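Local coordinates for putative lipoprotein (PDB 3OQQ) that is of unknown function but binds calcium ions and is probably an extracellular lipoprotein of Bacteroides ovatus, at residues Leu103-Pro106 with Val110-Thr113; Pro136-Ser141 with Tyr376-Gly381. One frame throughout, in Å; residues are numbered along the deposited sequence.

Contact 1: residues Leu103-Pro106 with Val110-Thr113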
loop_
_atom_site.group_PDB
_atom_site.type_symbol
_atom_site.label_atom_id
_atom_site.label_comp_id
_atom_site.label_asym_id
_atom_site.label_seq_id
_atom_site.Cartn_x
_atom_site.Cartn_y
_atom_site.Cartn_z
ATOM N N LEU A 103 2.993 15.857 19.762
ATOM C CA LEU A 103 4.443 15.905 19.831
ATOM C C LEU A 103 4.898 17.155 20.589
ATOM O O LEU A 103 4.237 18.198 20.555
ATOM C CB LEU A 103 5.040 15.891 18.413
ATOM C CG LEU A 103 4.700 14.697 17.508
ATOM C CD1 LEU A 103 5.242 14.935 16.117
ATOM C CD2 LEU A 103 5.227 13.361 18.085
ATOM N N ALA A 104 6.042 17.039 21.253
ATOM C CA ALA A 104 6.702 18.126 21.974
ATOM C C ALA A 104 8.185 17.882 21.896
ATOM O O ALA A 104 8.636 16.725 21.950
ATOM C CB ALA A 104 6.227 18.198 23.426
ATOM N N LEU A 105 8.934 18.953 21.702
ATOM C CA LEU A 105 10.384 18.902 21.583
ATOM C C LEU A 105 11.086 18.948 22.951
ATOM O O LEU A 105 10.978 19.957 23.664
ATOM C CB LEU A 105 10.853 20.079 20.714
ATOM C CG LEU A 105 11.689 19.820 19.486
ATOM C CD1 LEU A 105 11.095 18.730 18.605
ATOM C CD2 LEU A 105 11.846 21.087 18.701
ATOM N N PRO A 106 11.880 17.888 23.302
ATOM C CA PRO A 106 12.661 17.925 24.553
ATOM C C PRO A 106 13.648 19.092 24.534
ATOM O O PRO A 106 13.956 19.611 23.462
ATOM C CB PRO A 106 13.384 16.568 24.545
ATOM C CG PRO A 106 12.537 15.705 23.677
ATOM C CD PRO A 106 12.129 16.627 22.577
ATOM N N VAL A 110 17.432 19.898 18.706
ATOM C CA VAL A 110 17.782 21.016 17.821
ATOM C C VAL A 110 16.511 21.888 17.752
ATOM O O VAL A 110 15.442 21.395 17.357
ATOM C CB VAL A 110 18.309 20.624 16.408
ATOM C CG1 VAL A 110 18.464 21.881 15.528
ATOM C CG2 VAL A 110 19.639 19.883 16.512
ATOM N N GLN A 111 16.614 23.124 18.233
ATOM C CA GLN A 111 15.483 24.047 18.300
ATOM C C GLN A 111 15.158 24.640 16.921
ATOM O O GLN A 111 16.072 25.015 16.180
ATOM C CB GLN A 111 15.730 25.144 19.337
ATOM C CG GLN A 111 15.805 24.610 20.780
ATOM C CD GLN A 111 14.546 23.867 21.205
ATOM O OE1 GLN A 111 13.433 24.406 21.185
ATOM N NE2 GLN A 111 14.688 22.606 21.573
ATOM N N PRO A 112 13.853 24.717 16.553
ATOM C CA PRO A 112 13.516 25.218 15.222
ATOM C C PRO A 112 13.717 26.714 15.044
ATOM O O PRO A 112 13.467 27.514 15.955
ATOM C CB PRO A 112 12.049 24.817 15.038
ATOM C CG PRO A 112 11.517 24.627 16.396
ATOM C CD PRO A 112 12.651 24.292 17.305
ATOM N N THR A 113 14.271 27.046 13.869
ATOM C CA THR A 113 14.479 28.374 13.272
ATOM C C THR A 113 14.368 28.166 11.785
ATOM O O THR A 113 14.388 27.016 11.337
ATOM C CB THR A 113 15.786 29.077 13.661
ATOM O OG1 THR A 113 16.903 28.308 13.226
ATOM C CG2 THR A 113 15.871 29.438 15.142
HETATM O O HOH W 1 12.131 22.595 23.147
#
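Leu105 CD2 abuts the CD methylene of the Pro112 ring, at 3.6 Å. The leucine CB already points toward 110-113, and CG carries the chain on, stopping 5.1 Å short of Pro112 CD. At the fork the two methyls part company. CD1 stays farther from the second segment, and CD2 makes the contact, coming also within 3.9 Å of Val110 O and 4.3 Å of Gln111 NE2. Val23, on strand 23-26, gives the same leucine an apolar neighbour within the fold. Here, near the end of strand 96-104, the chain turns sharply through a short surface loop on its way to Asn114 and Asp117, two ligands of a calcium ion about 8 Å from the Pro112 side chain. Instead of a ladder of direct hydrogen bonds, a water joins the segments, donating one proton to Leu105 O at 2.9 Å and the other to Gln111 OE1 at 3.0 Å. Glutamine suits this exposed edge because its amide can serve two sides. With CG beside the backbone N and a bend at chi2 of -58°, the chain turns back, so that OE1 accepts from the water while NE2 donates to Ala109 O. Pro112, with no backbone N-H to satisfy, offers a ring methylene to the leucine and rests its ring on Thr21 and Leu42.

Contact 2: residues Pro136-Ser141 with Tyr376-Gly381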
loop_
_atom_site.group_PDB
_atom_site.type_symbol
_atom_site.label_atom_id
_atom_site.label_comp_id
_atom_site.label_asym_id
_atom_site.label_seq_id
_atom_site.Cartn_x
_atom_site.Cartn_y
_atom_site.Cartn_z
ATOM N N PRO A 136 -16.116 -15.362 -7.951
ATOM C CA PRO A 136 -17.000 -15.508 -6.787
ATOM C C PRO A 136 -16.958 -16.885 -6.103
ATOM O O PRO A 136 -17.818 -17.141 -5.275
ATOM C CB PRO A 136 -18.381 -15.219 -7.394
ATOM C CG PRO A 136 -18.283 -15.777 -8.763
ATOM C CD PRO A 136 -16.880 -15.489 -9.211
ATOM N N ILE A 137 -15.950 -17.734 -6.394
ATOM C CA ILE A 137 -15.805 -19.056 -5.781
ATOM C C ILE A 137 -14.806 -18.988 -4.615
ATOM O O ILE A 137 -13.762 -18.330 -4.729
ATOM C CB ILE A 137 -15.393 -20.133 -6.826
ATOM C CG1 ILE A 137 -16.449 -20.233 -7.952
ATOM C CG2 ILE A 137 -15.157 -21.528 -6.148
ATOM C CD1 ILE A 137 -15.980 -20.962 -9.170
ATOM N N GLN A 138 -15.130 -19.680 -3.516
ATOM C CA GLN A 138 -14.308 -19.750 -2.303
ATOM C C GLN A 138 -14.682 -20.945 -1.452
ATOM O O GLN A 138 -15.848 -21.339 -1.434
ATOM C CB GLN A 138 -14.490 -18.485 -1.462
ATOM C CG GLN A 138 -13.212 -18.032 -0.748
ATOM C CD GLN A 138 -13.355 -16.659 -0.115
ATOM O OE1 GLN A 138 -14.449 -16.212 0.226
ATOM N NE2 GLN A 138 -12.243 -16.003 0.146
ATOM N N LEU A 139 -13.714 -21.501 -0.705
ATOM C CA LEU A 139 -14.017 -22.584 0.227
ATOM C C LEU A 139 -14.925 -22.039 1.337
ATOM O O LEU A 139 -14.784 -20.863 1.688
ATOM C CB LEU A 139 -12.705 -23.155 0.836
ATOM C CG LEU A 139 -11.825 -24.004 -0.079
ATOM C CD1 LEU A 139 -10.386 -24.051 0.429
ATOM C CD2 LEU A 139 -12.394 -25.414 -0.246
ATOM N N ASP A 140 -15.839 -22.869 1.902
ATOM C CA ASP A 140 -16.678 -22.436 3.036
ATOM C C ASP A 140 -15.757 -21.915 4.135
ATOM O O ASP A 140 -15.948 -20.791 4.608
ATOM C CB ASP A 140 -17.596 -23.564 3.555
ATOM C CG ASP A 140 -18.848 -23.791 2.730
ATOM O OD1 ASP A 140 -19.453 -22.785 2.267
ATOM O OD2 ASP A 140 -19.254 -24.972 2.579
ATOM N N SER A 141 -14.676 -22.669 4.439
ATOM C CA SER A 141 -13.643 -22.183 5.367
ATOM C C SER A 141 -12.689 -21.400 4.485
ATOM O O SER A 141 -11.694 -21.937 3.986
ATOM C CB SER A 141 -12.972 -23.331 6.119
ATOM O OG SER A 141 -13.939 -24.090 6.826
ATOM N N TYR A 376 -17.683 -7.733 -2.638
ATOM C CA TYR A 376 -16.741 -8.850 -2.642
ATOM C C TYR A 376 -16.697 -9.647 -1.305
ATOM O O TYR A 376 -15.629 -9.870 -0.725
ATOM C CB TYR A 376 -15.345 -8.322 -3.012
ATOM C CG TYR A 376 -15.265 -7.824 -4.440
ATOM C CD1 TYR A 376 -15.149 -8.715 -5.506
ATOM C CD2 TYR A 376 -15.301 -6.461 -4.727
ATOM C CE1 TYR A 376 -15.067 -8.260 -6.825
ATOM C CE2 TYR A 376 -15.234 -5.994 -6.041
ATOM C CZ TYR A 376 -15.106 -6.896 -7.086
ATOM O OH TYR A 376 -15.007 -6.425 -8.375
ATOM N N SER A 377 -17.854 -10.130 -0.847
ATOM C CA SER A 377 -17.874 -10.889 0.407
ATOM C C SER A 377 -18.920 -11.944 0.373
ATOM O O SER A 377 -20.030 -11.644 -0.065
ATOM C CB SER A 377 -18.127 -9.954 1.583
ATOM O OG SER A 377 -18.008 -10.635 2.816
ATOM N N ASN A 378 -18.611 -13.180 0.867
ATOM C CA ASN A 378 -19.649 -14.215 0.892
ATOM C C ASN A 378 -20.661 -13.874 2.015
ATOM O O ASN A 378 -20.464 -12.885 2.731
ATOM C CB ASN A 378 -19.073 -15.659 0.969
ATOM C CG ASN A 378 -18.575 -16.155 2.312
ATOM O OD1 ASN A 378 -18.608 -15.464 3.338
ATOM N ND2 ASN A 378 -18.023 -17.355 2.315
ATOM N N THR A 379 -21.747 -14.650 2.150
ATOM C CA THR A 379 -22.809 -14.354 3.122
ATOM C C THR A 379 -22.342 -14.488 4.593
ATOM O O THR A 379 -23.038 -14.003 5.501
ATOM C CB THR A 379 -24.048 -15.224 2.864
ATOM O OG1 THR A 379 -23.656 -16.596 2.906
ATOM C CG2 THR A 379 -24.703 -14.915 1.534
ATOM N N LYS A 380 -21.138 -15.071 4.813
ATOM C CA LYS A 380 -20.569 -15.266 6.148
ATOM C C LYS A 380 -19.378 -14.297 6.432
ATOM O O LYS A 380 -18.569 -14.553 7.322
ATOM C CB LYS A 380 -20.157 -16.736 6.329
ATOM C CG LYS A 380 -21.344 -17.710 6.253
ATOM C CD LYS A 380 -20.944 -19.150 6.563
ATOM C CE LYS A 380 -20.305 -19.872 5.396
ATOM N NZ LYS A 380 -19.632 -21.128 5.831
ATOM N N GLY A 381 -19.333 -13.170 5.709
ATOM C CA GLY A 381 -18.345 -12.110 5.897
ATOM C C GLY A 381 -16.936 -12.413 5.442
ATOM O O GLY A 381 -15.976 -11.853 5.989
#
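Charge pairs Asp140 with Lys380, whose side chains cross obliquely at the protein surface. The salt bridge is long, 3.9 Å from Asp140 OD1 to Lys380 NZ, and the ammonium lies equally far, 3.9 Å, from the backbone Asp140 O. A bend at chi3 (-80°) in the otherwise extended lysine swings NZ across to this position. Amides make up the second group. Gln138 and Asn378 face each other, but Gln138 OE1 stays 4.3 Å from Asn378 ND2, and the glutamine spends its polar end on the chain just beyond 376-381: NE2 donates to Thr383 O, and OE1 bonds with Ser382 OG. Hydrogen bonds within 376-381 shape the lysine's platform. Asn378 begins a type I turn, closed by Gly381 N to Asn378 O, and its OD1 accepts from Lys380 N at 3.0 Å, making an Asx turn; the donor lies well above the carbonyl plane. Glycine fits the end of this turn, where phi is positive (72°). Segment 136-141 belongs to the loop that also carries Glu132, Asp146 and Asp149, ligands of calcium. Between these segments the long charge pair probably adds little; the two hydrogen bonds of Gln138 tie 136-141 to Ser382 and Thr383.

How the contacts relate
From the N-terminal part onward, the chain leaves strand 96-104 and contact 1 closes almost at once, with three residues between its segments. The loop continues into strand 122-131, beyond which 136-141 opens contact 2; its partner, 376-381, arrives only after 234 more residues. The two closures therefore lie in series, neither nested nor crossed. Contact 1 is a local turn at one extremity of the molecule. Contact 2 brings the loop after strand 122-131 to the loop before strand 385-388, two strands that pair antiparallel, and so joins distant parts of the sequence. Their centres lie 51 Å apart, on opposite sides of the chain's centre, each in the neighbourhood of a calcium ion.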